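Local coordinates for protein 16S rRNA methyltransferase (Streptomyces sp. DSM 40477, PDB 3MQ2) that methylates the N1 position of adenine 1408 in 16S rRNA using S-adenosyl-L-methionine, conferring resistance to aminoglycosides such as kanamycin and apramycin, at residues A[46-60]-A[80-94]. Numbering follows the deposited sequence.
With SAH (S-adenosyl-L-homocysteine), chain C.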
loop_
_atom_site.group_PDB
_atom_site.type_symbol
_atom_site.label_atom_id
_atom_site.label_comp_id
_atom_site.label_asym_id
_atom_site.label_seq_id
_atom_site.Cartn_x
_atom_site.Cartn_y
_atom_site.Cartn_z
ATOM N N ALA A 46 -7.825 -5.569 -8.212
ATOM C CA ALA A 46 -7.697 -6.030 -9.592
ATOM C C ALA A 46 -9.011 -6.626 -10.099
ATOM O O ALA A 46 -9.419 -6.372 -11.232
ATOM C CB ALA A 46 -6.541 -7.034 -9.730
ATOM N N ARG A 47 -9.675 -7.409 -9.252
ATOM C CA ARG A 47 -10.937 -8.034 -9.620
ATOM C C ARG A 47 -11.958 -6.965 -9.997
ATOM O O ARG A 47 -12.692 -7.098 -10.989
ATOM C CB ARG A 47 -11.467 -8.854 -8.448
ATOM C CG ARG A 47 -12.885 -9.357 -8.635
ATOM C CD ARG A 47 -12.919 -10.524 -9.593
ATOM N NE ARG A 47 -12.273 -11.703 -9.027
ATOM C CZ ARG A 47 -12.046 -12.823 -9.706
ATOM N NH1 ARG A 47 -12.410 -12.915 -10.979
ATOM N NH2 ARG A 47 -11.456 -13.850 -9.113
ATOM N N GLN A 48 -11.995 -5.897 -9.209
ATOM C CA GLN A 48 -13.020 -4.868 -9.371
ATOM C C GLN A 48 -12.653 -3.788 -10.385
ATOM O O GLN A 48 -13.507 -2.991 -10.791
ATOM C CB GLN A 48 -13.338 -4.225 -8.023
ATOM C CG GLN A 48 -13.982 -5.184 -7.039
ATOM C CD GLN A 48 -14.387 -4.508 -5.747
ATOM O OE1 GLN A 48 -15.105 -5.088 -4.931
ATOM N NE2 GLN A 48 -13.930 -3.276 -5.554
ATOM N N ASN A 49 -11.385 -3.767 -10.786
ATOM C CA ASN A 49 -10.874 -2.779 -11.734
ATOM C C ASN A 49 -10.133 -3.435 -12.906
ATOM O O ASN A 49 -8.913 -3.306 -13.024
ATOM C CB ASN A 49 -9.928 -1.804 -11.021
ATOM C CG ASN A 49 -10.617 -1.000 -9.931
ATOM O OD1 ASN A 49 -11.150 0.081 -10.187
ATOM N ND2 ASN A 49 -10.598 -1.515 -8.706
ATOM N N PRO A 50 -10.870 -4.129 -13.786
ATOM C CA PRO A 50 -10.298 -4.899 -14.901
ATOM C C PRO A 50 -9.452 -4.069 -15.874
ATOM O O PRO A 50 -8.619 -4.633 -16.578
ATOM C CB PRO A 50 -11.542 -5.442 -15.622
ATOM C CG PRO A 50 -12.598 -5.468 -14.573
ATOM C CD PRO A 50 -12.334 -4.272 -13.711
ATOM N N SER A 51 -9.660 -2.756 -15.912
ATOM C CA SER A 51 -8.943 -1.907 -16.858
ATOM C C SER A 51 -7.661 -1.290 -16.294
ATOM O O SER A 51 -6.957 -0.566 -16.997
ATOM C CB SER A 51 -9.864 -0.798 -17.376
ATOM O OG SER A 51 -10.122 0.150 -16.358
ATOM N N ARG A 52 -7.353 -1.578 -15.034
ATOM C CA ARG A 52 -6.124 -1.070 -14.431
ATOM C C ARG A 52 -5.208 -2.218 -14.058
ATOM O O ARG A 52 -5.674 -3.318 -13.751
ATOM C CB ARG A 52 -6.446 -0.215 -13.208
ATOM C CG ARG A 52 -7.484 0.850 -13.515
ATOM C CD ARG A 52 -8.221 1.288 -12.268
ATOM N NE ARG A 52 -7.424 2.227 -11.499
ATOM C CZ ARG A 52 -7.806 2.770 -10.351
ATOM N NH1 ARG A 52 -8.985 2.465 -9.822
ATOM N NH2 ARG A 52 -7.001 3.618 -9.731
ATOM N N LEU A 53 -3.905 -1.967 -14.126
ATOM C CA LEU A 53 -2.914 -2.951 -13.715
ATOM C C LEU A 53 -2.610 -2.730 -12.248
ATOM O O LEU A 53 -2.286 -1.620 -11.845
ATOM C CB LEU A 53 -1.638 -2.796 -14.539
ATOM C CG LEU A 53 -0.459 -3.685 -14.157
ATOM C CD1 LEU A 53 -0.850 -5.140 -14.219
ATOM C CD2 LEU A 53 0.751 -3.397 -15.066
ATOM N N VAL A 54 -2.717 -3.783 -11.447
ATOM C CA VAL A 54 -2.488 -3.656 -10.006
ATOM C C VAL A 54 -1.192 -4.348 -9.664
ATOM O O VAL A 54 -1.022 -5.524 -9.971
ATOM C CB VAL A 54 -3.636 -4.287 -9.181
ATOM C CG1 VAL A 54 -3.377 -4.139 -7.669
ATOM C CG2 VAL A 54 -4.974 -3.638 -9.571
ATOM N N VAL A 55 -0.274 -3.603 -9.051
ATOM C CA VAL A 55 1.017 -4.136 -8.643
ATOM C C VAL A 55 1.039 -4.124 -7.121
ATOM O O VAL A 55 0.622 -3.148 -6.501
ATOM C CB VAL A 55 2.181 -3.272 -9.192
ATOM C CG1 VAL A 55 3.537 -3.854 -8.782
ATOM C CG2 VAL A 55 2.099 -3.178 -10.718
ATOM N N ALA A 56 1.512 -5.201 -6.510
ATOM C CA ALA A 56 1.555 -5.246 -5.054
ATOM C C ALA A 56 2.870 -5.831 -4.627
ATOM O O ALA A 56 3.361 -6.770 -5.239
ATOM C CB ALA A 56 0.398 -6.076 -4.494
ATOM N N LEU A 57 3.465 -5.264 -3.590
ATOM C CA LEU A 57 4.760 -5.776 -3.171
ATOM C C LEU A 57 4.847 -5.950 -1.667
ATOM O O LEU A 57 4.093 -5.326 -0.899
ATOM C CB LEU A 57 5.888 -4.892 -3.694
ATOM C CG LEU A 57 5.788 -3.400 -3.409
ATOM C CD1 LEU A 57 6.354 -3.114 -2.037
ATOM C CD2 LEU A 57 6.545 -2.608 -4.465
ATOM N N ASP A 58 5.742 -6.839 -1.249
ATOM C CA ASP A 58 6.030 -6.986 0.168
ATOM C C ASP A 58 7.464 -7.435 0.304
ATOM O O ASP A 58 7.999 -8.102 -0.589
ATOM C CB ASP A 58 5.130 -8.039 0.813
ATOM C CG ASP A 58 5.038 -7.877 2.319
ATOM O OD1 ASP A 58 4.083 -7.212 2.782
ATOM O OD2 ASP A 58 5.924 -8.388 3.043
ATOM N N ALA A 59 8.068 -7.086 1.434
ATOM C CA ALA A 59 9.441 -7.521 1.731
ATOM C C ALA A 59 9.519 -9.027 1.955
ATOM O O ALA A 59 10.576 -9.638 1.762
ATOM C CB ALA A 59 9.952 -6.793 2.957
ATOM N N ASP A 60 8.408 -9.628 2.382
ATOM C CA ASP A 60 8.385 -11.056 2.709
ATOM C C ASP A 60 7.651 -11.867 1.635
ATOM O O ASP A 60 6.422 -11.849 1.573
ATOM C CB ASP A 60 7.712 -11.261 4.072
ATOM C CG ASP A 60 7.654 -12.725 4.494
ATOM O OD1 ASP A 60 7.953 -13.618 3.672
ATOM O OD2 ASP A 60 7.294 -12.983 5.661
ATOM N N LEU A 80 -6.171 -13.715 -12.487
ATOM C CA LEU A 80 -6.376 -12.337 -12.923
ATOM C C LEU A 80 -5.165 -11.873 -13.715
ATOM O O LEU A 80 -4.038 -11.960 -13.225
ATOM C CB LEU A 80 -6.541 -11.408 -11.717
ATOM C CG LEU A 80 -7.783 -11.600 -10.847
ATOM C CD1 LEU A 80 -7.704 -10.717 -9.612
ATOM C CD2 LEU A 80 -9.034 -11.290 -11.645
ATOM N N PRO A 81 -5.388 -11.372 -14.939
ATOM C CA PRO A 81 -4.287 -10.947 -15.807
ATOM C C PRO A 81 -3.693 -9.610 -15.389
ATOM O O PRO A 81 -2.564 -9.305 -15.768
ATOM C CB PRO A 81 -4.977 -10.770 -17.162
ATOM C CG PRO A 81 -6.361 -10.336 -16.794
ATOM C CD PRO A 81 -6.703 -11.151 -15.571
ATOM N N ASN A 82 -4.450 -8.831 -14.626
ATOM C CA ASN A 82 -4.075 -7.451 -14.310
ATOM C C ASN A 82 -3.539 -7.295 -12.895
ATOM O O ASN A 82 -3.745 -6.272 -12.254
ATOM C CB ASN A 82 -5.268 -6.513 -14.506
ATOM C CG ASN A 82 -6.436 -6.844 -13.582
ATOM O OD1 ASN A 82 -6.668 -8.009 -13.244
ATOM N ND2 ASN A 82 -7.176 -5.820 -13.171
ATOM N N LEU A 83 -2.853 -8.323 -12.418
ATOM C CA LEU A 83 -2.364 -8.352 -11.045
ATOM C C LEU A 83 -0.960 -8.945 -11.019
ATOM O O LEU A 83 -0.716 -10.030 -11.547
ATOM C CB LEU A 83 -3.312 -9.188 -10.184
ATOM C CG LEU A 83 -2.973 -9.364 -8.703
ATOM C CD1 LEU A 83 -2.758 -8.011 -8.011
ATOM C CD2 LEU A 83 -4.107 -10.144 -8.030
ATOM N N LEU A 84 -0.042 -8.219 -10.400
ATOM C CA LEU A 84 1.348 -8.613 -10.359
ATOM C C LEU A 84 1.863 -8.444 -8.934
ATOM O O LEU A 84 1.800 -7.352 -8.376
ATOM C CB LEU A 84 2.144 -7.726 -11.322
ATOM C CG LEU A 84 3.660 -7.798 -11.283
ATOM C CD1 LEU A 84 4.125 -9.164 -11.745
ATOM C CD2 LEU A 84 4.241 -6.706 -12.181
ATOM N N TYR A 85 2.349 -9.535 -8.347
ATOM C CA TYR A 85 2.961 -9.498 -7.024
ATOM C C TYR A 85 4.483 -9.469 -7.155
ATOM O O TYR A 85 5.068 -10.270 -7.891
ATOM C CB TYR A 85 2.539 -10.725 -6.208
ATOM C CG TYR A 85 1.085 -10.685 -5.813
ATOM C CD1 TYR A 85 0.666 -9.913 -4.745
ATOM C CD2 TYR A 85 0.129 -11.402 -6.529
ATOM C CE1 TYR A 85 -0.669 -9.868 -4.383
ATOM C CE2 TYR A 85 -1.206 -11.356 -6.185
ATOM C CZ TYR A 85 -1.595 -10.584 -5.111
ATOM O OH TYR A 85 -2.920 -10.537 -4.758
ATOM N N LEU A 86 5.120 -8.549 -6.434
ATOM C CA LEU A 86 6.570 -8.371 -6.522
ATOM C C LEU A 86 7.221 -8.476 -5.148
ATOM O O LEU A 86 6.634 -8.119 -4.134
ATOM C CB LEU A 86 6.900 -6.992 -7.114
ATOM C CG LEU A 86 6.365 -6.698 -8.512
ATOM C CD1 LEU A 86 6.836 -5.312 -8.974
ATOM C CD2 LEU A 86 6.810 -7.757 -9.527
ATOM N N TRP A 87 8.462 -8.939 -5.127
ATOM C CA TRP A 87 9.215 -9.077 -3.888
ATOM C C TRP A 87 10.110 -7.869 -3.753
ATOM O O TRP A 87 11.064 -7.728 -4.510
ATOM C CB TRP A 87 10.091 -10.321 -3.997
ATOM C CG TRP A 87 10.780 -10.765 -2.747
ATOM C CD1 TRP A 87 10.443 -10.478 -1.444
ATOM C CD2 TRP A 87 11.939 -11.610 -2.687
ATOM N NE1 TRP A 87 11.327 -11.111 -0.584
ATOM C CE2 TRP A 87 12.245 -11.803 -1.323
ATOM C CE3 TRP A 87 12.731 -12.229 -3.658
ATOM C CZ2 TRP A 87 13.326 -12.585 -0.909
ATOM C CZ3 TRP A 87 13.807 -13.009 -3.239
ATOM C CH2 TRP A 87 14.095 -13.174 -1.879
ATOM N N ALA A 88 9.807 -6.982 -2.814
ATOM C CA ALA A 88 10.588 -5.754 -2.687
ATOM C C ALA A 88 10.250 -5.030 -1.404
ATOM O O ALA A 88 9.145 -5.158 -0.892
ATOM C CB ALA A 88 10.322 -4.823 -3.876
ATOM N N THR A 89 11.208 -4.258 -0.899
ATOM C CA THR A 89 10.953 -3.412 0.263
ATOM C C THR A 89 10.623 -1.994 -0.162
ATOM O O THR A 89 10.952 -1.565 -1.268
ATOM C CB THR A 89 12.189 -3.325 1.164
ATOM O OG1 THR A 89 13.228 -2.620 0.477
ATOM C CG2 THR A 89 12.676 -4.726 1.521
ATOM N N ALA A 90 10.012 -1.241 0.747
ATOM C CA ALA A 90 9.746 0.162 0.478
ATOM C C ALA A 90 11.031 0.987 0.389
ATOM O O ALA A 90 11.051 2.043 -0.255
ATOM C CB ALA A 90 8.795 0.743 1.527
ATOM N N GLU A 91 12.101 0.511 1.024
ATOM C CA GLU A 91 13.397 1.180 0.939
ATOM C C GLU A 91 14.029 1.019 -0.439
ATOM O O GLU A 91 14.781 1.883 -0.895
ATOM C CB GLU A 91 14.357 0.616 1.992
ATOM C CG GLU A 91 14.058 1.055 3.424
ATOM C CD GLU A 91 13.067 0.170 4.143
ATOM O OE1 GLU A 91 12.438 -0.702 3.500
ATOM O OE2 GLU A 91 12.917 0.356 5.370
ATOM N N ARG A 92 13.747 -0.108 -1.087
ATOM C CA ARG A 92 14.320 -0.411 -2.396
ATOM C C ARG A 92 13.235 -0.826 -3.371
ATOM O O ARG A 92 13.140 -1.980 -3.772
ATOM C CB ARG A 92 15.360 -1.520 -2.292
ATOM C CG ARG A 92 16.628 -1.120 -1.564
ATOM C CD ARG A 92 17.613 -2.270 -1.623
ATOM N NE ARG A 92 18.913 -1.911 -1.080
ATOM C CZ ARG A 92 19.977 -2.698 -1.163
ATOM N NH1 ARG A 92 19.870 -3.883 -1.748
ATOM N NH2 ARG A 92 21.128 -2.308 -0.645
ATOM N N LEU A 93 12.409 0.139 -3.747
ATOM C CA LEU A 93 11.274 -0.146 -4.606
ATOM C C LEU A 93 11.723 -0.619 -5.986
ATOM O O LEU A 93 12.797 -0.258 -6.463
ATOM C CB LEU A 93 10.402 1.107 -4.733
ATOM C CG LEU A 93 9.665 1.439 -3.436
ATOM C CD1 LEU A 93 9.146 2.864 -3.463
ATOM C CD2 LEU A 93 8.527 0.461 -3.211
ATOM N N PRO A 94 10.878 -1.414 -6.648
ATOM C CA PRO A 94 11.138 -1.814 -8.033
ATOM C C PRO A 94 11.150 -0.579 -8.932
ATOM O O PRO A 94 10.641 0.478 -8.545
ATOM C CB PRO A 94 9.928 -2.702 -8.377
ATOM C CG PRO A 94 9.300 -3.048 -7.073
ATOM C CD PRO A 94 9.578 -1.902 -6.164
HETATM N N SAH C . -1.346 -4.175 3.837
HETATM C CA SAH C . -1.483 -5.570 4.217
HETATM C CB SAH C . -0.374 -5.993 5.178
HETATM C CG SAH C . -0.097 -4.994 6.296
HETATM S SD SAH C . 0.943 -5.717 7.590
HETATM C C SAH C . -2.842 -5.783 4.854
HETATM O O SAH C . -3.231 -6.911 5.158
HETATM O OXT SAH C . -3.568 -4.814 5.078
HETATM C "C5'" SAH C . 2.277 -4.630 7.024
HETATM C "C4'" SAH C . 3.090 -5.266 5.902
HETATM O "O4'" SAH C . 4.093 -4.360 5.493
HETATM C "C3'" SAH C . 3.816 -6.542 6.332
HETATM O "O3'" SAH C . 3.527 -7.568 5.415
HETATM C "C2'" SAH C . 5.295 -6.239 6.240
HETATM O "O2'" SAH C . 6.013 -7.338 5.708
HETATM C "C1'" SAH C . 5.305 -5.061 5.287
HETATM N N9 SAH C . 6.429 -4.136 5.477
HETATM C C8 SAH C . 6.867 -3.528 6.625
HETATM N N7 SAH C . 7.931 -2.741 6.303
HETATM C C5 SAH C . 8.153 -2.850 4.966
HETATM C C6 SAH C . 9.086 -2.283 4.111
HETATM N N6 SAH C . 10.006 -1.438 4.569
HETATM N N1 SAH C . 9.042 -2.600 2.773
HETATM C C2 SAH C . 8.091 -3.468 2.279
HETATM N N3 SAH C . 7.170 -4.040 3.128
HETATM C C4 SAH C . 7.210 -3.719 4.443
#
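Leu57, its CG between the backbone N and the carbonyl carbon (chi1 52°), carries CD2 onto the ring of Pro94, 3.5 Å from CD, and against Leu93, while Val55 CG1 meets Leu86 CD1 at 3.6 Å on the same sheet face. On the opposite face Ala56 is small enough for the Tyr85 ring to lie beside its CB, and Val54 CG1 packs on Leu83 CD1. Both valines, beta-branched, suit the extended backbone. Parallel strands 52-58 and 83-87 are joined by a right-handed beta-alpha-beta crossover through helix 65-71; alternating bonds such as Leu86 N to Ala56 O (2.8 Å) zip them together. At one end Asn82 ND2 donates almost straight to Ala46 O (3.0 Å, 175°) and also to Arg52 O. At the other, Trp87 NE1 reaches Ala59 O at 2.9 Å, from above the carbonyl plane. Asp58 takes the ribose O3' of S-adenosyl-L-homocysteine on OD1 (2.7 Å) and O2' on OD2; Ala90 N donates to adenine N1 (2.6 Å), and Glu91 OE1 accepts from N6. An apolar Rossmann-like core thus holds the end of strand 52-58 and the loop after strand 83-87 where they read ribose and adenine, presumably also those of S-adenosyl-L-methionine.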